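Local coordinates for adhesion and penetration protein autotransporter (Haemophilus influenzae, PDB 3SYJ) that probably acts as a serine protease and promotes bacterial adherence to and invasion of host cells, its secreted passenger domain also self-associating in bacterial aggregation, at residues A[60-63]-A[67-70]; A[76-81]-A[99-104]. One frame throughout, in Å; residues are numbered along the deposited sequence.

How the contacts relate
Both contacts lie in the N-terminal peptidase S6 domain of the passenger, on the same side of the chain's centre, with their own centres about 9 Å apart. They follow in series: the hairpin of contact 1 closes before 76-81 begins, and contact 2 then brings that segment against 99-104 through R101. The hairpin 61-64/67-69 lies next to the three-stranded antiparallel sheet 79-80, 96-100, 120-121, linked to the chain round strand 120-121 by backbone bonding between I68 and P119. Y77 and V80 join them, the OH of Y77 lying 3.4 Å from CB of S70 and CG1 of V80 lying 4.0 Å from CD1 of I68. S70 and Y77 place this junction near S218, the active-site serine inferred by similarity.

Contact 1 (A[60-63]-A[67-70]); sequences AALV and YIVS
The carbonyl oxygen of A61 is gripped twice by the facing strand. V69 N approaches in the carbonyl plane and donates a hydrogen bond of 3.1 Å to A61 O, and I68 CA adds a C-H...O contact to that oxygen, also at 3.1 Å. This is the ladder of an antiparallel beta hairpin: A61 and V69 form a hydrogen-bonded pair and L62 and I68 a non-hydrogen-bonded one. The return bond from A61 N to V69 O is weak at 3.4 Å. Near the turn, V63 N donates to Y67 O over 3.0 Å, from a position tilted 26° out of the carbonyl plane. The short strands 61-63 and 67-69 run at 128°, consistent with a pronounced twist. A61 and V69 share a face that packs on strand 231-238 through I234, in keeping with the chymotrypsin-like protease fold of this family. L62 and I68 lie on the other face, and CD1 of I68 reaches back to A60. Y67 OH is hydrogen-bonded to D266. With chi1 at 74°, V69 tucks CG1 between its backbone N and carbonyl carbon, where it meets CG1 of V63 at 3.9 Å, the two side chains crossing nearly at a right angle.

Contact 2 (A[76-81]-A[99-104]); sequences GYTDVD and VKRNNY
With CG anti to the carbonyl carbon and a bend at chi3 (144°), the R101 side chain as modelled carries its guanidinium toward the backbone of Y77, while chi1 of Y77 (77°) sets the phenol ring between its own backbone N and carbonyl carbon, bringing ring carbon CE2 near the same group. Ring and guanidinium planes stand 82° apart, so they do not stack. CE2 of Y77 lies 3.8 Å from NH1 of R101, which comes in obliquely. The Y77 carbonyl oxygen sits at the guanidinium edge, near its plane, but its modelled separation from NH2 is too short to be sound, so the placement of the whole guanidinium, and the ring approach with it, is doubtful. R101 NE is hydrogen-bonded to the carbonyl of I329, which belongs to the chain between the first two parallel strands, 269-272 and 340-343, so the arginine joins the protease domain to the start of the beta-helix, as does K100 through a salt bridge from NZ to D317. The far end of Y77 is held separately, its OH hydrogen-bonded to NE2 of H117, and CG1 of V80 meets the ring edge in plane. The side chain of Y77 lies about 10 Å from that of S218, the active-site serine inferred by similarity. With nearest CA atoms 8.3 Å apart, T78 to V99, the segments touch chiefly through one arginine, spanning two parts of the 79-80/96-100/120-121 sheet region in a chymotrypsin-like S6 protease domain.

Contact 1 (A[60-63]-A[67-70])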
ATOM      1  N   ALA A  60       6.647  21.778 -63.547  1.00 18.37           N
ATOM      2  CA  ALA A  60       7.893  20.999 -63.590  1.00 19.58           C
ATOM      3  C   ALA A  60       8.090  20.034 -62.430  1.00 15.64           C
ATOM      4  O   ALA A  60       7.471  20.167 -61.369  1.00 15.48           O
ATOM      5  CB  ALA A  60       9.106  21.921 -63.720  1.00 12.99           C
ATOM      6  N   ALA A  61       8.970  19.062 -62.639  1.00 11.79           N
ATOM      7  CA  ALA A  61       9.249  18.074 -61.611  1.00 14.16           C
ATOM      8  C   ALA A  61      10.754  17.866 -61.452  1.00 14.70           C
ATOM      9  O   ALA A  61      11.514  17.972 -62.419  1.00 14.99           O
ATOM     10  CB  ALA A  61       8.548  16.760 -61.928  1.00 15.44           C
ATOM     11  N   LEU A  62      11.170  17.582 -60.224  1.00 14.66           N
ATOM     12  CA  LEU A  62      12.586  17.466 -59.888  1.00 17.29           C
ATOM     13  C   LEU A  62      13.117  16.061 -60.200  1.00 15.21           C
ATOM     14  O   LEU A  62      12.748  15.091 -59.539  1.00 12.78           O
ATOM     15  CB  LEU A  62      12.794  17.815 -58.408  1.00 13.54           C
ATOM     16  CG  LEU A  62      14.222  18.026 -57.887  1.00 18.33           C
ATOM     17  CD1 LEU A  62      14.884  19.266 -58.491  1.00  9.09           C
ATOM     18  CD2 LEU A  62      14.194  18.117 -56.377  1.00 14.43           C
ATOM     19  N   VAL A  63      13.979  15.959 -61.212  1.00 12.31           N
ATOM     20  CA  VAL A  63      14.478  14.662 -61.657  1.00 16.98           C
ATOM     21  C   VAL A  63      15.947  14.416 -61.264  1.00 23.68           C
ATOM     22  O   VAL A  63      16.447  13.296 -61.380  1.00 22.13           O
ATOM     23  CB  VAL A  63      14.312  14.481 -63.191  1.00 21.86           C
ATOM     24  CG1 VAL A  63      12.843  14.595 -63.603  1.00 16.78           C
ATOM     25  CG2 VAL A  63      15.144  15.500 -63.939  1.00 18.05           C
ATOM     26  N   TYR A  67      18.231  19.493 -61.568  1.00 20.37           N
ATOM     27  CA  TYR A  67      17.552  19.410 -62.863  1.00 21.76           C
ATOM     28  C   TYR A  67      16.042  19.179 -62.752  1.00 22.04           C
ATOM     29  O   TYR A  67      15.570  18.427 -61.899  1.00 19.60           O
ATOM     30  CB  TYR A  67      18.172  18.327 -63.747  1.00 18.42           C
ATOM     31  CG  TYR A  67      19.607  18.585 -64.119  1.00 21.71           C
ATOM     32  CD1 TYR A  67      19.930  19.243 -65.295  1.00 20.70           C
ATOM     33  CD2 TYR A  67      20.641  18.165 -63.292  1.00 21.20           C
ATOM     34  CE1 TYR A  67      21.242  19.477 -65.639  1.00 22.47           C
ATOM     35  CE2 TYR A  67      21.959  18.395 -63.624  1.00 22.26           C
ATOM     36  CZ  TYR A  67      22.255  19.051 -64.797  1.00 26.20           C
ATOM     37  OH  TYR A  67      23.566  19.285 -65.135  1.00 27.03           O
ATOM     38  N   ILE A  68      15.290  19.838 -63.627  1.00 19.92           N
ATOM     39  CA  ILE A  68      13.853  19.629 -63.712  1.00 16.01           C
ATOM     40  C   ILE A  68      13.492  19.207 -65.122  1.00 19.26           C
ATOM     41  O   ILE A  68      14.344  19.193 -66.019  1.00 18.96           O
ATOM     42  CB  ILE A  68      13.067  20.898 -63.351  1.00 18.83           C
ATOM     43  CG1 ILE A  68      13.539  22.082 -64.201  1.00 16.26           C
ATOM     44  CG2 ILE A  68      13.208  21.197 -61.867  1.00 15.50           C
ATOM     45  CD1 ILE A  68      12.706  23.332 -64.020  1.00 14.24           C
ATOM     46  N   VAL A  69      12.227  18.852 -65.315  1.00 22.52           N
ATOM     47  CA  VAL A  69      11.728  18.462 -66.631  1.00 17.56           C
ATOM     48  C   VAL A  69      10.402  19.162 -66.892  1.00 16.98           C
ATOM     49  O   VAL A  69       9.601  19.350 -65.975  1.00 15.67           O
ATOM     50  CB  VAL A  69      11.563  16.938 -66.750  1.00 17.44           C
ATOM     51  CG1 VAL A  69      10.349  16.459 -65.966  1.00 14.12           C
ATOM     52  CG2 VAL A  69      11.444  16.535 -68.202  1.00 20.20           C
ATOM     53  N   SER A  70      10.187  19.569 -68.139  1.00 17.82           N
ATOM     54  CA  SER A  70       8.965  20.264 -68.541  1.00 20.53           C
ATOM     55  C   SER A  70       8.917  20.307 -70.064  1.00 20.94           C
ATOM     56  O   SER A  70       9.770  19.714 -70.716  1.00 24.37           O
ATOM     57  CB  SER A  70       8.937  21.681 -67.964  1.00 17.46           C
ATOM     58  OG  SER A  70       7.668  22.283 -68.130  1.00 16.74           O
TER

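Contact 2 (A[76-81]-A[99-104])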
ATOM      1  N   GLY A  76       8.385  30.951 -70.826  1.00 21.70           N
ATOM      2  CA  GLY A  76       8.405  32.142 -69.993  1.00 20.88           C
ATOM      3  C   GLY A  76       9.004  32.043 -68.595  1.00 26.68           C
ATOM      4  O   GLY A  76       9.631  32.998 -68.123  1.00 27.91           O
ATOM      5  N   TYR A  77       8.810  30.913 -67.918  1.00 20.15           N
ATOM      6  CA  TYR A  77       9.231  30.807 -66.521  1.00 25.01           C
ATOM      7  C   TYR A  77      10.748  30.740 -66.420  1.00 22.36           C
ATOM      8  O   TYR A  77      11.397  30.169 -67.277  1.00 20.56           O
ATOM      9  CB  TYR A  77       8.561  29.621 -65.812  1.00 20.49           C
ATOM     10  CG  TYR A  77       9.121  28.256 -66.133  1.00 21.13           C
ATOM     11  CD1 TYR A  77       9.542  27.404 -65.113  1.00 20.71           C
ATOM     12  CD2 TYR A  77       9.203  27.796 -67.446  1.00 21.21           C
ATOM     13  CE1 TYR A  77      10.042  26.138 -65.393  1.00 20.72           C
ATOM     14  CE2 TYR A  77       9.702  26.529 -67.737  1.00 19.68           C
ATOM     15  CZ  TYR A  77      10.124  25.704 -66.705  1.00 20.87           C
ATOM     16  OH  TYR A  77      10.631  24.445 -66.970  1.00 16.70           O
ATOM     17  N   THR A  78      11.307  31.339 -65.377  1.00 26.19           N
ATOM     18  CA  THR A  78      12.760  31.421 -65.237  1.00 25.36           C
ATOM     19  C   THR A  78      13.250  30.791 -63.941  1.00 24.48           C
ATOM     20  O   THR A  78      14.447  30.781 -63.667  1.00 22.43           O
ATOM     21  CB  THR A  78      13.225  32.881 -65.261  1.00 22.47           C
ATOM     22  OG1 THR A  78      12.521  33.614 -64.250  1.00 24.55           O
ATOM     23  CG2 THR A  78      12.933  33.499 -66.606  1.00 21.19           C
ATOM     24  N   ASP A  79      12.325  30.272 -63.142  1.00 26.91           N
ATOM     25  CA  ASP A  79      12.670  29.698 -61.847  1.00 21.24           C
ATOM     26  C   ASP A  79      11.554  28.817 -61.309  1.00 22.02           C
ATOM     27  O   ASP A  79      10.423  28.856 -61.801  1.00 23.43           O
ATOM     28  CB  ASP A  79      12.998  30.810 -60.845  1.00 22.38           C
ATOM     29  CG  ASP A  79      11.945  31.897 -60.811  1.00 25.32           C
ATOM     30  OD1 ASP A  79      10.754  31.566 -60.642  1.00 30.70           O
ATOM     31  OD2 ASP A  79      12.307  33.085 -60.947  1.00 29.75           O
ATOM     32  N   VAL A  80      11.878  28.013 -60.300  1.00 17.79           N
ATOM     33  CA  VAL A  80      10.885  27.164 -59.656  1.00 16.36           C
ATOM     34  C   VAL A  80      11.075  27.217 -58.153  1.00 17.30           C
ATOM     35  O   VAL A  80      12.135  27.617 -57.673  1.00 16.00           O
ATOM     36  CB  VAL A  80      10.978  25.695 -60.132  1.00 12.53           C
ATOM     37  CG1 VAL A  80      10.505  25.571 -61.580  1.00 14.45           C
ATOM     38  CG2 VAL A  80      12.395  25.167 -59.982  1.00 15.13           C
ATOM     39  N   ASP A  81      10.054  26.822 -57.403  1.00 12.50           N
ATOM     40  CA  ASP A  81      10.223  26.651 -55.966  1.00 15.54           C
ATOM     41  C   ASP A  81       9.435  25.450 -55.478  1.00 15.25           C
ATOM     42  O   ASP A  81       8.605  24.913 -56.206  1.00 18.87           O
ATOM     43  CB  ASP A  81       9.867  27.929 -55.184  1.00 17.45           C
ATOM     44  CG  ASP A  81       8.439  28.380 -55.405  1.00 25.17           C
ATOM     45  OD1 ASP A  81       7.752  27.819 -56.289  1.00 23.64           O
ATOM     46  OD2 ASP A  81       8.005  29.308 -54.694  1.00 32.61           O
ATOM     47  N   VAL A  99      19.345  28.116 -65.266  1.00 19.13           N
ATOM     48  CA  VAL A  99      20.561  28.676 -65.845  1.00 19.01           C
ATOM     49  C   VAL A  99      20.787  28.125 -67.244  1.00 20.92           C
ATOM     50  O   VAL A  99      21.611  28.634 -67.998  1.00 22.21           O
ATOM     51  CB  VAL A  99      21.799  28.373 -64.972  1.00 17.76           C
ATOM     52  CG1 VAL A  99      21.592  28.922 -63.568  1.00 19.34           C
ATOM     53  CG2 VAL A  99      22.076  26.877 -64.921  1.00 16.35           C
ATOM     54  N   LYS A 100      20.050  27.078 -67.585  1.00 21.36           N
ATOM     55  CA  LYS A 100      20.148  26.462 -68.897  1.00 17.82           C
ATOM     56  C   LYS A 100      18.886  25.637 -69.119  1.00 21.24           C
ATOM     57  O   LYS A 100      18.559  24.775 -68.302  1.00 20.17           O
ATOM     58  CB  LYS A 100      21.391  25.582 -68.962  1.00 17.53           C
ATOM     59  CG  LYS A 100      21.614  24.905 -70.292  1.00 19.25           C
ATOM     60  CD  LYS A 100      21.864  25.927 -71.380  1.00 23.64           C
ATOM     61  CE  LYS A 100      22.395  25.253 -72.628  1.00 25.94           C
ATOM     62  NZ  LYS A 100      22.328  26.142 -73.814  1.00 29.23           N
ATOM     63  N   ARG A 101      18.177  25.910 -70.215  1.00 22.99           N
ATOM     64  CA  ARG A 101      16.877  25.287 -70.482  1.00 22.54           C
ATOM     65  C   ARG A 101      16.998  23.874 -71.033  1.00 22.30           C
ATOM     66  O   ARG A 101      16.143  23.029 -70.781  1.00 24.73           O
ATOM     67  CB  ARG A 101      16.058  26.138 -71.456  1.00 23.53           C
ATOM     68  CG  ARG A 101      15.911  27.584 -71.030  1.00 23.26           C
ATOM     69  CD  ARG A 101      14.637  28.201 -71.574  1.00 27.57           C
ATOM     70  NE  ARG A 101      14.085  29.122 -70.590  1.00 31.42           N
ATOM     71  CZ  ARG A 101      12.905  28.978 -69.997  1.00 30.99           C
ATOM     72  NH1 ARG A 101      12.105  27.966 -70.301  1.00 27.67           N
ATOM     73  NH2 ARG A 101      12.512  29.872 -69.115  1.00 30.74           N
ATOM     74  N   ASN A 102      18.062  23.629 -71.787  1.00 22.92           N
ATOM     75  CA  ASN A 102      18.252  22.356 -72.466  1.00 21.05           C
ATOM     76  C   ASN A 102      17.014  21.951 -73.258  1.00 24.66           C
ATOM     77  O   ASN A 102      16.446  20.883 -73.047  1.00 22.75           O
ATOM     78  CB  ASN A 102      18.654  21.259 -71.478  1.00 24.79           C
ATOM     79  CG  ASN A 102      20.014  21.521 -70.835  1.00 26.80           C
ATOM     80  OD1 ASN A 102      20.995  21.788 -71.524  1.00 19.48           O
ATOM     81  ND2 ASN A 102      20.070  21.444 -69.513  1.00 22.12           N
ATOM     82  N   ASN A 103      16.606  22.824 -74.174  1.00 26.11           N
ATOM     83  CA  ASN A 103      15.541  22.509 -75.113  1.00 25.20           C
ATOM     84  C   ASN A 103      15.993  21.408 -76.067  1.00 25.42           C
ATOM     85  O   ASN A 103      17.023  21.521 -76.727  1.00 32.76           O
ATOM     86  CB  ASN A 103      15.106  23.757 -75.890  1.00 23.98           C
ATOM     87  CG  ASN A 103      14.448  24.804 -75.000  1.00 22.40           C
ATOM     88  OD1 ASN A 103      13.754  24.473 -74.041  1.00 22.14           O
ATOM     89  ND2 ASN A 103      14.663  26.073 -75.319  1.00 28.62           N
ATOM     90  N   TYR A 104      15.219  20.333 -76.111  1.00 22.81           N
ATOM     91  CA  TYR A 104      15.484  19.191 -76.976  1.00 29.44           C
ATOM     92  C   TYR A 104      15.644  19.591 -78.444  1.00 29.75           C
ATOM     93  O   TYR A 104      14.884  20.409 -78.955  1.00 28.03           O
ATOM     94  CB  TYR A 104      14.313  18.230 -76.855  1.00 24.27           C
ATOM     95  CG  TYR A 104      14.571  16.830 -77.322  1.00 27.67           C
ATOM     96  CD1 TYR A 104      15.096  15.879 -76.459  1.00 21.67           C
ATOM     97  CD2 TYR A 104      14.243  16.440 -78.614  1.00 27.44           C
ATOM     98  CE1 TYR A 104      15.307  14.584 -76.876  1.00 28.30           C
ATOM     99  CE2 TYR A 104      14.451  15.147 -79.042  1.00 25.81           C
ATOM    100  CZ  TYR A 104      14.981  14.223 -78.170  1.00 30.63           C
ATOM    101  OH  TYR A 104      15.190  12.927 -78.588  1.00 34.07           O
TER